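Local structure of NADP-dependent glyceraldehyde-3-phosphate dehydrogenase (Bacillus halodurans, 3PRL) at residues Ala33-Val38 and Ile331-Asp336; Glu93-Glu98 and Tyr164-Ala169; Glu315-Leu320 and Leu368-Leu373; Gln344-Asp349 and Glu385-Pro390; Glu86-Ile91 and Glu109-Ala114. The protein probably catalyses the non-phosphorylating, NADP-dependent oxidation of glyceraldehyde 3-phosphate to 3-phosphoglycerate, as a member of the aldehyde dehydrogenase family. One frame throughout, in Å; residues are numbered along the deposited sequence.

Contact 1. Residues Ala33-Val38 and Ile331-Asp336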
# COMPACT_ATOMS: atom_id res chain seq x y z
N ALA D 33 -34.67 -32.27 7.89
CA ALA D 33 -33.38 -32.72 8.38
C ALA D 33 -32.94 -33.85 7.44
O ALA D 33 -33.70 -34.78 7.22
CB ALA D 33 -33.50 -33.23 9.82
N PRO D 34 -31.73 -33.74 6.85
CA PRO D 34 -31.25 -34.86 6.01
C PRO D 34 -30.99 -36.16 6.79
O PRO D 34 -31.16 -37.23 6.23
CB PRO D 34 -29.92 -34.34 5.44
CG PRO D 34 -30.01 -32.88 5.53
CD PRO D 34 -30.83 -32.58 6.75
N ALA D 35 -30.57 -36.06 8.05
CA ALA D 35 -30.23 -37.25 8.83
C ALA D 35 -31.48 -38.07 9.17
O ALA D 35 -31.41 -39.30 9.23
CB ALA D 35 -29.45 -36.89 10.10
N SER D 36 -32.60 -37.36 9.33
CA SER D 36 -33.86 -37.92 9.81
C SER D 36 -34.93 -38.10 8.74
O SER D 36 -35.60 -39.13 8.68
CB SER D 36 -34.45 -37.00 10.88
OG SER D 36 -33.58 -36.78 11.96
N GLY D 37 -35.11 -37.06 7.92
CA GLY D 37 -36.34 -36.91 7.14
C GLY D 37 -37.45 -36.18 7.91
O GLY D 37 -38.52 -35.92 7.36
N VAL D 38 -37.19 -35.85 9.18
CA VAL D 38 -38.14 -35.13 10.04
C VAL D 38 -38.22 -33.65 9.67
O VAL D 38 -37.20 -33.02 9.38
CB VAL D 38 -37.75 -35.26 11.55
CG1 VAL D 38 -38.57 -34.32 12.43
CG2 VAL D 38 -37.89 -36.72 12.03
N ILE D 331 -18.17 -38.42 10.58
CA ILE D 331 -18.86 -38.71 9.35
C ILE D 331 -20.37 -38.76 9.57
O ILE D 331 -20.89 -39.70 10.16
CB ILE D 331 -18.36 -40.03 8.74
CG1 ILE D 331 -16.83 -40.15 8.82
CG2 ILE D 331 -18.90 -40.21 7.32
CD1 ILE D 331 -16.02 -39.13 7.95
N THR D 332 -21.06 -37.72 9.12
CA THR D 332 -22.52 -37.71 9.19
C THR D 332 -23.12 -37.93 7.80
O THR D 332 -22.37 -38.03 6.81
CB THR D 332 -23.07 -36.41 9.85
OG1 THR D 332 -22.45 -35.25 9.27
CG2 THR D 332 -22.81 -36.43 11.35
N PRO D 333 -24.46 -38.01 7.71
CA PRO D 333 -25.12 -38.26 6.43
C PRO D 333 -24.87 -37.15 5.41
O PRO D 333 -24.74 -35.98 5.78
CB PRO D 333 -26.61 -38.32 6.80
CG PRO D 333 -26.64 -38.58 8.27
CD PRO D 333 -25.45 -37.86 8.80
N VAL D 334 -24.77 -37.54 4.14
CA VAL D 334 -24.60 -36.57 3.07
C VAL D 334 -25.94 -35.90 2.78
O VAL D 334 -27.00 -36.42 3.14
CB VAL D 334 -23.96 -37.16 1.79
CG1 VAL D 334 -22.50 -37.53 2.05
CG2 VAL D 334 -24.74 -38.36 1.27
N ILE D 335 -25.88 -34.74 2.14
CA ILE D 335 -27.01 -33.83 2.02
C ILE D 335 -28.34 -34.45 1.54
O ILE D 335 -29.39 -34.14 2.09
CB ILE D 335 -26.62 -32.59 1.16
CG1 ILE D 335 -27.55 -31.39 1.42
CG2 ILE D 335 -26.52 -32.97 -0.31
CD1 ILE D 335 -27.60 -30.93 2.87
N ASP D 336 -28.29 -35.29 0.51
CA ASP D 336 -29.52 -35.91 -0.02
C ASP D 336 -29.32 -37.27 -0.72
O ASP D 336 -28.18 -37.76 -0.81
CB ASP D 336 -30.35 -34.90 -0.86
CG ASP D 336 -29.68 -34.48 -2.17
OD1 ASP D 336 -28.48 -34.75 -2.40
OD2 ASP D 336 -30.38 -33.86 -3.00
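The Pro34 ring lies across the main chain at Ile335, with Pro34 CB 3.4 Å from Ile335 O. Pro34 sits in the loop of a beta hairpin that joins the antiparallel strands 28-32 and 39-44 near the N terminus. The hairpin rests on the loop leading into helix 337-352, which in the aldehyde dehydrogenase fold belongs to the catalytic domain. Two loops that are far apart in sequence are thus held together by two prolines and their neighbours. The ring also reaches the side chain of Ile335, where Pro34 CG stands 4.1 Å from Ile335 CD1 and the two groups cross obliquely. Although the Ile335 side chain sets off away from the hairpin, CG1 is anti to the backbone N (chi1 -159°), and this brings CD1 back to Pro34. One residue further along the hairpin, Ala35 CB meets the other proline, 3.8 Å from Pro333 CG.

The hairpin loop keeps its shape by its own backbone bonds: Gly37 N donates to Ala33 O at 2.8 Å, and Ala33 N to Val38 O at 3.0 Å. Gly37 takes the positive-phi position (87°) of the hairpin loop. The facing loop is pinned from several directions. Ile335 touches Phe162, an NADP-binding residue, and Ile335 N bonds to Gln291 OE1. At its far end, Asp336 sits at the N-cap of helix 337-352, and its OD1 accepts a hydrogen bond from Ser339 N.

Contact 2. Residues Glu93-Glu98 and Tyr164-Ala169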
# COMPACT_ATOMS: atom_id res chain seq x y z
N GLU D 93 -27.52 -24.99 16.33
CA GLU D 93 -28.42 -26.15 16.32
C GLU D 93 -29.21 -26.29 15.02
O GLU D 93 -29.42 -27.41 14.53
CB GLU D 93 -29.35 -26.20 17.55
CG GLU D 93 -30.35 -25.01 17.73
CD GLU D 93 -31.64 -25.12 16.90
OE1 GLU D 93 -32.43 -24.14 16.89
OE2 GLU D 93 -31.88 -26.16 16.26
N LEU D 94 -29.67 -25.16 14.48
CA LEU D 94 -30.43 -25.16 13.23
C LEU D 94 -29.54 -25.67 12.10
O LEU D 94 -29.93 -26.54 11.33
CB LEU D 94 -30.98 -23.76 12.91
CG LEU D 94 -32.15 -23.66 11.93
CD1 LEU D 94 -33.43 -24.20 12.52
CD2 LEU D 94 -32.36 -22.23 11.51
N ILE D 95 -28.33 -25.14 12.03
CA ILE D 95 -27.35 -25.63 11.06
C ILE D 95 -27.12 -27.15 11.15
O ILE D 95 -27.24 -27.85 10.14
CB ILE D 95 -26.00 -24.89 11.14
CG1 ILE D 95 -26.20 -23.39 10.89
CG2 ILE D 95 -25.03 -25.49 10.12
CD1 ILE D 95 -24.97 -22.53 11.22
N MET D 96 -26.81 -27.68 12.34
CA MET D 96 -26.55 -29.14 12.43
C MET D 96 -27.71 -29.99 11.90
O MET D 96 -27.47 -30.95 11.18
CB MET D 96 -26.04 -29.64 13.80
CG MET D 96 -26.82 -29.22 15.00
SD MET D 96 -27.00 -30.49 16.28
CE MET D 96 -28.62 -30.00 16.87
N HIS D 97 -28.94 -29.60 12.21
CA HIS D 97 -30.11 -30.33 11.70
C HIS D 97 -30.28 -30.15 10.18
O HIS D 97 -30.35 -31.14 9.45
CB HIS D 97 -31.41 -29.91 12.41
CG HIS D 97 -31.57 -30.47 13.79
ND1 HIS D 97 -31.80 -29.67 14.89
CD2 HIS D 97 -31.55 -31.74 14.25
CE1 HIS D 97 -31.91 -30.42 15.97
NE2 HIS D 97 -31.76 -31.68 15.61
N GLU D 98 -30.32 -28.89 9.74
CA GLU D 98 -30.75 -28.51 8.38
C GLU D 98 -29.84 -29.04 7.28
O GLU D 98 -30.32 -29.46 6.22
CB GLU D 98 -30.86 -26.97 8.25
CG GLU D 98 -31.93 -26.48 7.27
CD GLU D 98 -31.81 -24.99 6.93
OE1 GLU D 98 -31.08 -24.24 7.63
OE2 GLU D 98 -32.45 -24.55 5.95
N TYR D 164 -22.01 -24.16 3.84
CA TYR D 164 -21.77 -23.25 4.94
C TYR D 164 -22.83 -22.17 4.80
O TYR D 164 -22.61 -21.16 4.16
CB TYR D 164 -20.37 -22.64 4.85
CG TYR D 164 -19.21 -23.61 4.99
CD1 TYR D 164 -18.53 -23.73 6.20
CD2 TYR D 164 -18.77 -24.38 3.91
CE1 TYR D 164 -17.46 -24.62 6.35
CE2 TYR D 164 -17.69 -25.28 4.03
CZ TYR D 164 -17.04 -25.39 5.27
OH TYR D 164 -15.98 -26.26 5.42
N PRO D 165 -24.01 -22.38 5.39
CA PRO D 165 -25.15 -21.52 5.11
C PRO D 165 -25.23 -20.25 6.00
O PRO D 165 -26.14 -19.44 5.83
CB PRO D 165 -26.33 -22.45 5.36
CG PRO D 165 -25.85 -23.35 6.45
CD PRO D 165 -24.37 -23.52 6.26
N VAL D 166 -24.30 -20.10 6.93
CA VAL D 166 -24.18 -18.87 7.70
C VAL D 166 -22.84 -18.26 7.27
O VAL D 166 -22.79 -17.14 6.76
CB VAL D 166 -24.33 -19.14 9.25
CG1 VAL D 166 -24.06 -17.92 10.07
CG2 VAL D 166 -25.74 -19.61 9.54
N ASN D 167 -21.78 -19.04 7.39
CA ASN D 167 -20.42 -18.61 7.03
C ASN D 167 -20.25 -18.06 5.61
O ASN D 167 -19.75 -16.95 5.43
CB ASN D 167 -19.44 -19.76 7.28
CG ASN D 167 -18.01 -19.30 7.33
OD1 ASN D 167 -17.41 -18.99 6.30
ND2 ASN D 167 -17.44 -19.24 8.54
N LEU D 168 -20.67 -18.83 4.60
CA LEU D 168 -20.48 -18.45 3.20
C LEU D 168 -21.55 -17.47 2.73
O LEU D 168 -21.41 -16.85 1.67
CB LEU D 168 -20.42 -19.70 2.30
CG LEU D 168 -19.28 -20.70 2.56
CD1 LEU D 168 -19.30 -21.78 1.50
CD2 LEU D 168 -17.93 -20.01 2.60
N ALA D 169 -22.60 -17.31 3.53
CA ALA D 169 -23.57 -16.23 3.32
C ALA D 169 -23.07 -14.85 3.83
O ALA D 169 -22.96 -13.89 3.06
CB ALA D 169 -24.90 -16.61 3.97
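Ile95 supplies the largest buried surface of this contact, meeting Pro165 and Val166 where a beta-alpha-beta crossover of the nucleotide-binding domain enters its helix. Strand 144-159 and the parallel strand 182-186 are joined through helix 167-178, and helix 88-98 packs against the start of that connection. Two branches of Ile95 divide the work. CG1 lies beside the backbone N and anti to the carbonyl carbon (chi1 -59°), and the extended chain beyond it carries CD1 to Val166. There Ile95 CD1 lies 3.5 Å from Val166 CG2, closer than carbon atoms usually come, and the two side chains cross at about a right angle. The other branch takes the proline: Ile95 CG2 is 4.3 Å from Pro165 CG, a looser approach.

All three residues are buried, and the contact is purely apolar. It lies close to the cofactor site, for the Pro165 side chain is about 6 Å from those of Ser160 and Phe162, both NADP-binding residues. Polar order at the same turn comes from helix 103-124, where Glu109 OE2 accepts hydrogen bonds from both Val166 N and Asn167 N.

Contact 3. Residues Glu315-Leu320 and Leu368-Leu373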
# COMPACT_ATOMS: atom_id res chain seq x y z
N GLU D 315 -5.58 -46.39 9.38
CA GLU D 315 -5.76 -46.40 10.83
C GLU D 315 -6.66 -45.26 11.32
O GLU D 315 -7.63 -45.51 12.04
CB GLU D 315 -4.42 -46.37 11.57
CG GLU D 315 -4.52 -46.53 13.10
CD GLU D 315 -3.47 -45.72 13.85
OE1 GLU D 315 -2.89 -46.25 14.83
OE2 GLU D 315 -3.22 -44.55 13.47
N LEU D 316 -6.33 -44.04 10.91
CA LEU D 316 -7.08 -42.86 11.33
C LEU D 316 -8.52 -42.91 10.82
O LEU D 316 -9.44 -42.52 11.52
CB LEU D 316 -6.38 -41.56 10.90
CG LEU D 316 -4.92 -41.32 11.31
CD1 LEU D 316 -4.28 -40.26 10.43
CD2 LEU D 316 -4.76 -40.95 12.79
N VAL D 317 -8.71 -43.43 9.60
CA VAL D 317 -10.02 -43.58 8.98
C VAL D 317 -10.94 -44.54 9.75
O VAL D 317 -12.14 -44.27 9.93
CB VAL D 317 -9.88 -43.98 7.48
CG1 VAL D 317 -11.10 -44.73 6.96
CG2 VAL D 317 -9.59 -42.74 6.62
N GLU D 318 -10.37 -45.65 10.22
CA GLU D 318 -11.07 -46.59 11.11
C GLU D 318 -11.31 -46.01 12.52
O GLU D 318 -12.05 -46.60 13.31
CB GLU D 318 -10.30 -47.91 11.19
CG GLU D 318 -10.82 -48.96 10.23
CD GLU D 318 -9.71 -49.73 9.54
OE1 GLU D 318 -8.56 -49.73 10.04
OE2 GLU D 318 -9.99 -50.34 8.48
N GLN D 319 -10.67 -44.88 12.81
CA GLN D 319 -10.87 -44.16 14.08
C GLN D 319 -12.05 -43.18 13.97
O GLN D 319 -12.56 -42.70 14.99
CB GLN D 319 -9.61 -43.39 14.48
CG GLN D 319 -8.73 -44.01 15.56
CD GLN D 319 -7.91 -42.95 16.33
OE1 GLN D 319 -7.83 -41.79 15.92
NE2 GLN D 319 -7.31 -43.36 17.44
N LEU D 320 -12.46 -42.87 12.73
CA LEU D 320 -13.58 -41.94 12.51
C LEU D 320 -14.90 -42.56 12.94
O LEU D 320 -15.21 -43.70 12.57
CB LEU D 320 -13.66 -41.48 11.04
CG LEU D 320 -12.38 -40.96 10.39
CD1 LEU D 320 -12.61 -40.75 8.91
CD2 LEU D 320 -11.85 -39.67 11.06
N LEU D 368 -23.03 -42.62 4.76
CA LEU D 368 -21.96 -43.39 4.12
C LEU D 368 -20.74 -43.51 5.02
O LEU D 368 -20.27 -42.52 5.58
CB LEU D 368 -21.54 -42.75 2.81
CG LEU D 368 -22.19 -43.27 1.53
CD1 LEU D 368 -23.54 -42.60 1.30
CD2 LEU D 368 -21.24 -43.02 0.36
N SER D 369 -20.24 -44.74 5.13
CA SER D 369 -18.97 -45.01 5.80
C SER D 369 -17.85 -44.26 5.09
O SER D 369 -17.90 -44.10 3.87
CB SER D 369 -18.65 -46.51 5.79
OG SER D 369 -19.29 -47.18 6.85
N PRO D 370 -16.85 -43.77 5.85
CA PRO D 370 -15.75 -43.18 5.10
C PRO D 370 -15.13 -44.28 4.24
O PRO D 370 -14.92 -45.40 4.71
CB PRO D 370 -14.79 -42.70 6.19
CG PRO D 370 -15.16 -43.49 7.42
CD PRO D 370 -16.61 -43.78 7.30
N THR D 371 -14.89 -43.96 2.98
CA THR D 371 -14.47 -44.96 2.03
C THR D 371 -13.05 -44.66 1.55
O THR D 371 -12.77 -43.57 1.04
CB THR D 371 -15.48 -45.09 0.85
OG1 THR D 371 -16.80 -45.29 1.37
CG2 THR D 371 -15.12 -46.27 -0.02
N LEU D 372 -12.16 -45.64 1.76
CA LEU D 372 -10.78 -45.54 1.30
C LEU D 372 -10.50 -46.52 0.17
O LEU D 372 -10.72 -47.73 0.30
CB LEU D 372 -9.79 -45.76 2.45
CG LEU D 372 -8.36 -45.27 2.22
CD1 LEU D 372 -8.31 -43.75 2.04
CD2 LEU D 372 -7.47 -45.69 3.38
N LEU D 373 -10.02 -45.97 -0.95
CA LEU D 373 -9.66 -46.77 -2.12
C LEU D 373 -8.18 -46.60 -2.42
O LEU D 373 -7.63 -45.50 -2.30
CB LEU D 373 -10.48 -46.35 -3.33
CG LEU D 373 -12.01 -46.26 -3.18
CD1 LEU D 373 -12.58 -45.38 -4.27
CD2 LEU D 373 -12.65 -47.66 -3.20
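Pro370 is the centre of the close-packed part of this contact, its ring lying against Val317 of helix 303-317 and Leu320 of the turn that follows. The Leu320 methyl CD1 bears on the ring, 4.0 Å from Pro370 CB and equally far from Pro370 CG, the leucine and the proline ring lying side by side but pointing opposite ways. CG of Leu320 is anti to the carbonyl carbon (chi1 -50°), which lets that methyl reach the proline. Val317 adds both backbone and side chain: its carbonyl O is 4.0 Å from Pro370 CG, and its CG1 is 4.3 Å from the same atom. That carbonyl also accepts from Leu320 N at 3.1 Å, closing a type I beta turn from Val317 to Leu320 that brings both apolar residues to the same proline.

The other side of the turn is loose. Glu318 and Gln319, at the two middle positions, lie on the outer surface of the molecule, and Glu318 OE2 forms a salt bridge with Lys314. Deeper in, Val317 and Pro370 both touch Phe286 of helix 274-286, while Thr371 faces away and meets Ile347 of helix 337-352. Helices thus lie against both faces of strand 367-374, a three-layer alpha/beta/alpha arrangement, as in the catalytic domain of aldehyde dehydrogenases.

Contact 4. Residues Gln344-Asp349 and Glu385-Pro390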
# COMPACT_ATOMS: atom_id res chain seq x y z
N GLN D 344 -21.91 -43.28 -4.51
CA GLN D 344 -21.88 -44.75 -4.65
C GLN D 344 -21.37 -45.19 -6.02
O GLN D 344 -20.59 -46.14 -6.12
CB GLN D 344 -23.27 -45.34 -4.38
CG GLN D 344 -23.35 -46.88 -4.42
CD GLN D 344 -22.42 -47.55 -3.42
OE1 GLN D 344 -22.51 -47.35 -2.21
NE2 GLN D 344 -21.51 -48.38 -3.93
N GLY D 345 -21.83 -44.50 -7.07
CA GLY D 345 -21.44 -44.81 -8.45
C GLY D 345 -19.97 -44.59 -8.75
O GLY D 345 -19.39 -45.31 -9.58
N LEU D 346 -19.37 -43.60 -8.08
CA LEU D 346 -17.93 -43.35 -8.15
C LEU D 346 -17.12 -44.50 -7.54
O LEU D 346 -16.10 -44.91 -8.11
CB LEU D 346 -17.56 -42.01 -7.49
CG LEU D 346 -17.46 -40.74 -8.36
CD1 LEU D 346 -18.71 -40.49 -9.19
CD2 LEU D 346 -17.14 -39.50 -7.53
N ILE D 347 -17.57 -44.99 -6.38
CA ILE D 347 -16.95 -46.15 -5.72
C ILE D 347 -17.05 -47.39 -6.62
O ILE D 347 -16.02 -47.96 -6.98
CB ILE D 347 -17.57 -46.41 -4.32
CG1 ILE D 347 -17.21 -45.27 -3.36
CG2 ILE D 347 -17.11 -47.77 -3.76
CD1 ILE D 347 -18.10 -45.17 -2.13
N ASP D 348 -18.27 -47.76 -6.99
CA ASP D 348 -18.55 -48.85 -7.95
C ASP D 348 -17.55 -48.87 -9.12
O ASP D 348 -16.73 -49.79 -9.22
CB ASP D 348 -19.97 -48.74 -8.51
CG ASP D 348 -21.06 -49.10 -7.50
OD1 ASP D 348 -22.23 -48.78 -7.79
OD2 ASP D 348 -20.77 -49.73 -6.45
N ASP D 349 -17.61 -47.84 -9.98
CA ASP D 349 -16.74 -47.71 -11.15
C ASP D 349 -15.27 -47.99 -10.85
O ASP D 349 -14.56 -48.61 -11.66
CB ASP D 349 -16.86 -46.31 -11.78
CG ASP D 349 -15.90 -46.10 -12.94
OD1 ASP D 349 -16.22 -46.57 -14.06
OD2 ASP D 349 -14.83 -45.49 -12.72
N GLU D 385 -13.64 -36.70 -10.83
CA GLU D 385 -14.92 -36.10 -10.44
C GLU D 385 -15.05 -35.86 -8.93
O GLU D 385 -15.00 -36.80 -8.13
CB GLU D 385 -16.10 -36.95 -10.93
CG GLU D 385 -16.08 -37.32 -12.42
CD GLU D 385 -17.34 -38.07 -12.87
OE1 GLU D 385 -18.38 -38.04 -12.16
OE2 GLU D 385 -17.30 -38.68 -13.96
N GLU D 386 -15.26 -34.60 -8.57
CA GLU D 386 -15.53 -34.23 -7.19
C GLU D 386 -16.80 -34.94 -6.70
O GLU D 386 -17.88 -34.71 -7.24
CB GLU D 386 -15.67 -32.71 -7.08
CG GLU D 386 -16.12 -32.20 -5.72
CD GLU D 386 -16.36 -30.69 -5.69
OE1 GLU D 386 -17.15 -30.18 -6.52
OE2 GLU D 386 -15.77 -30.01 -4.82
N PRO D 387 -16.67 -35.81 -5.69
CA PRO D 387 -17.73 -36.69 -5.20
C PRO D 387 -18.69 -35.95 -4.29
O PRO D 387 -19.88 -36.27 -4.24
CB PRO D 387 -16.96 -37.74 -4.38
CG PRO D 387 -15.50 -37.53 -4.73
CD PRO D 387 -15.41 -36.07 -4.97
N PHE D 388 -18.18 -34.92 -3.61
CA PHE D 388 -18.90 -34.27 -2.53
C PHE D 388 -19.39 -35.30 -1.48
O PHE D 388 -20.55 -35.30 -1.07
CB PHE D 388 -20.01 -33.36 -3.07
CG PHE D 388 -19.87 -31.94 -2.60
CD1 PHE D 388 -18.73 -31.20 -2.91
CD2 PHE D 388 -20.85 -31.34 -1.81
CE1 PHE D 388 -18.57 -29.90 -2.46
CE2 PHE D 388 -20.69 -30.02 -1.34
CZ PHE D 388 -19.55 -29.31 -1.66
N GLY D 389 -18.46 -36.15 -1.05
CA GLY D 389 -18.77 -37.29 -0.19
C GLY D 389 -17.56 -37.99 0.39
O GLY D 389 -16.44 -37.77 -0.09
N PRO D 390 -17.76 -38.83 1.43
CA PRO D 390 -16.68 -39.34 2.27
C PRO D 390 -15.94 -40.48 1.58
O PRO D 390 -16.04 -41.64 1.99
CB PRO D 390 -17.41 -39.85 3.51
CG PRO D 390 -18.73 -40.28 3.01
CD PRO D 390 -19.06 -39.43 1.80
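The carboxylate of Glu385 comes up to Leu346 through one oxygen, OE1, which stands 3.9 Å from Leu346 CD1. Within the loop, the Phe388 ring has Glu386 OE2 in plane at its edge. On the helix, two flat groups of the same segment are bonded: Gln344 NE2 donates to Asp348 OD2 at 3.0 Å, a bent bond of 146° at the hydrogen. The oxygen is close to the plane of the amide, but the nitrogen sits well above the plane of the carboxylate, 51° out of it.

Leu346 is the pivot of the interface. Its CD2 methyl lies 3.5 Å from the backbone Glu385 O and 3.6 Å from Pro387 CB, sitting in the angle formed by these two atoms, and the Leu346 side chain crosses Pro387 at about a right angle. The Glu385 chain is extended beyond CG, and CG is anti to the carbonyl carbon; this carries the carboxylate to the CD1 methyl, the two side chains crossing at a slant.

The loop itself, Glu-Glu-Pro-Phe-Gly-Pro, is a sequence motif familiar from aldehyde dehydrogenases, and it leads into strand 391-397. Its polar groups find partners beyond the leucine: Glu385 OE1 forms a salt bridge with Arg381, Glu385 O accepts from Lys263 NZ, and Glu386 OE2 pairs with Lys297 NZ. Leu346 itself gives methyl contacts only, so the position of the loop probably rests on those polar bonds together with van der Waals packing on the leucine.

Contact 5. Residues Glu86-Ile91 and Glu109-Ala114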
# COMPACT_ATOMS: atom_id res chain seq x y z
N GLU D 86 -23.88 -14.29 20.42
CA GLU D 86 -24.92 -14.46 21.42
C GLU D 86 -25.85 -15.65 21.10
O GLU D 86 -26.24 -16.39 22.01
CB GLU D 86 -25.73 -13.16 21.53
CG GLU D 86 -26.86 -13.19 22.54
CD GLU D 86 -27.53 -11.83 22.74
OE1 GLU D 86 -26.81 -10.82 22.88
OE2 GLU D 86 -28.78 -11.79 22.76
N ARG D 87 -26.19 -15.82 19.83
CA ARG D 87 -27.09 -16.91 19.42
C ARG D 87 -26.34 -18.12 18.86
O ARG D 87 -26.86 -18.87 18.02
CB ARG D 87 -28.15 -16.39 18.43
CG ARG D 87 -29.05 -15.32 19.04
CD ARG D 87 -29.81 -14.49 18.02
NE ARG D 87 -30.47 -13.34 18.65
CZ ARG D 87 -31.24 -12.47 18.02
NH1 ARG D 87 -31.48 -12.58 16.73
NH2 ARG D 87 -31.79 -11.47 18.70
N LYS D 88 -25.11 -18.30 19.33
CA LYS D 88 -24.27 -19.46 19.03
C LYS D 88 -25.10 -20.74 18.94
O LYS D 88 -25.09 -21.44 17.92
CB LYS D 88 -23.22 -19.66 20.14
CG LYS D 88 -21.81 -19.25 19.80
CD LYS D 88 -20.77 -19.93 20.73
CE LYS D 88 -20.75 -19.36 22.15
NZ LYS D 88 -21.82 -19.96 23.04
N GLU D 89 -25.81 -21.01 20.03
CA GLU D 89 -26.43 -22.29 20.30
C GLU D 89 -27.71 -22.50 19.51
O GLU D 89 -27.99 -23.61 19.07
CB GLU D 89 -26.71 -22.43 21.80
CG GLU D 89 -25.51 -22.90 22.63
CD GLU D 89 -24.39 -21.87 22.76
OE1 GLU D 89 -24.67 -20.70 23.09
OE2 GLU D 89 -23.22 -22.24 22.54
N ILE D 90 -28.49 -21.43 19.37
CA ILE D 90 -29.76 -21.48 18.65
C ILE D 90 -29.50 -21.66 17.16
O ILE D 90 -29.99 -22.59 16.54
CB ILE D 90 -30.58 -20.18 18.89
CG1 ILE D 90 -30.96 -20.05 20.38
CG2 ILE D 90 -31.80 -20.13 17.94
CD1 ILE D 90 -31.39 -18.66 20.82
N ILE D 91 -28.70 -20.76 16.59
CA ILE D 91 -28.37 -20.80 15.18
C ILE D 91 -27.60 -22.09 14.88
O ILE D 91 -28.00 -22.87 14.02
CB ILE D 91 -27.61 -19.52 14.75
CG1 ILE D 91 -28.46 -18.29 15.09
CG2 ILE D 91 -27.29 -19.52 13.26
CD1 ILE D 91 -27.84 -16.98 14.68
N GLU D 109 -19.30 -22.75 13.11
CA GLU D 109 -19.59 -21.97 11.92
C GLU D 109 -20.13 -20.59 12.26
O GLU D 109 -19.72 -19.61 11.65
CB GLU D 109 -20.60 -22.70 11.02
CG GLU D 109 -21.05 -21.83 9.84
CD GLU D 109 -21.82 -22.58 8.78
OE1 GLU D 109 -22.10 -23.80 8.96
OE2 GLU D 109 -22.15 -21.94 7.77
N VAL D 110 -21.05 -20.53 13.23
CA VAL D 110 -21.58 -19.25 13.72
C VAL D 110 -20.48 -18.40 14.40
O VAL D 110 -20.41 -17.19 14.17
CB VAL D 110 -22.80 -19.42 14.68
CG1 VAL D 110 -23.51 -18.10 14.90
CG2 VAL D 110 -23.78 -20.48 14.17
N SER D 111 -19.64 -19.02 15.23
CA SER D 111 -18.53 -18.30 15.92
C SER D 111 -17.61 -17.66 14.90
O SER D 111 -17.31 -16.47 14.99
CB SER D 111 -17.68 -19.23 16.79
OG SER D 111 -18.45 -19.87 17.77
N ARG D 112 -17.19 -18.46 13.93
CA ARG D 112 -16.24 -18.01 12.93
C ARG D 112 -16.88 -16.91 12.08
O ARG D 112 -16.19 -15.97 11.69
CB ARG D 112 -15.74 -19.17 12.06
CG ARG D 112 -14.64 -18.78 11.05
CD ARG D 112 -13.94 -20.01 10.43
NE ARG D 112 -13.49 -19.74 9.06
CZ ARG D 112 -12.98 -20.65 8.23
NH1 ARG D 112 -12.84 -21.92 8.60
NH2 ARG D 112 -12.60 -20.29 7.00
N THR D 113 -18.19 -17.04 11.83
CA THR D 113 -18.93 -16.06 11.03
C THR D 113 -18.83 -14.65 11.62
O THR D 113 -18.50 -13.70 10.90
CB THR D 113 -20.42 -16.49 10.81
OG1 THR D 113 -20.50 -17.56 9.86
CG2 THR D 113 -21.28 -15.35 10.29
N ALA D 114 -19.09 -14.53 12.93
CA ALA D 114 -18.99 -13.24 13.64
C ALA D 114 -17.56 -12.71 13.61
O ALA D 114 -17.33 -11.50 13.54
CB ALA D 114 -19.50 -13.34 15.08
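Val110 and Ile91 meet methyl to methyl, with Val110 CG2 3.8 Å from Ile91 CG2 and the two side chains crossing at about a right angle. CG1 of Val110 is anti to the backbone N (chi1 -167°), which leaves CG2 beside that N and facing helix 88-98; Val110 CG2 is also 4.1 Å from the carbonyl Lys88 O. On the more exposed flank the aliphatic part of Lys88 passes the hydroxyl of Ser111, with Lys88 CD 3.8 Å from Ser111 OG. The lysine bends at its last two torsions and turns its ammonium back on its own helix, where Lys88 NZ forms a salt bridge with Glu89 OE2 at 2.7 Å, on the syn lone pair.

Leu84 of helix 70-86 backs this packing, touching both Ile91 and Val110. A salt bridge from Arg87 to Asp204 ties down the start of helix 88-98. Within helix 103-124, Glu109 O accepts from Thr113 N at 3.0 Å and from Thr113 OG1 at 2.8 Å, from opposite faces of its carbonyl plane. Two successive helices, broadly opposed in direction but strongly inclined, thus pack in the helical layer of the nucleotide-binding domain of the aldehyde dehydrogenase fold.

The five contacts form two groups bridged by contact 1. Contacts 2 and 5 share helix 88-98 and have centres 9 Å apart; contacts 3 and 4 touch through a probable backbone hydrogen bond from Thr371 N to Pro390 O, 2.8 Å long. Contact 1 reaches both groups: Pro34 CD packs 3.1 Å from His97 O, and Val334 CG1 lies 3.9 Å from Pro390 CD. The cofactor site lies nearest to contacts 1 and 2, since the Ile335 side chain is about 3 Å from that of Phe162. Contact 4 is further off, with about 11 Å between the side chains of Pro387 and Phe162, and contacts 3 and 5 lie away from the known sites.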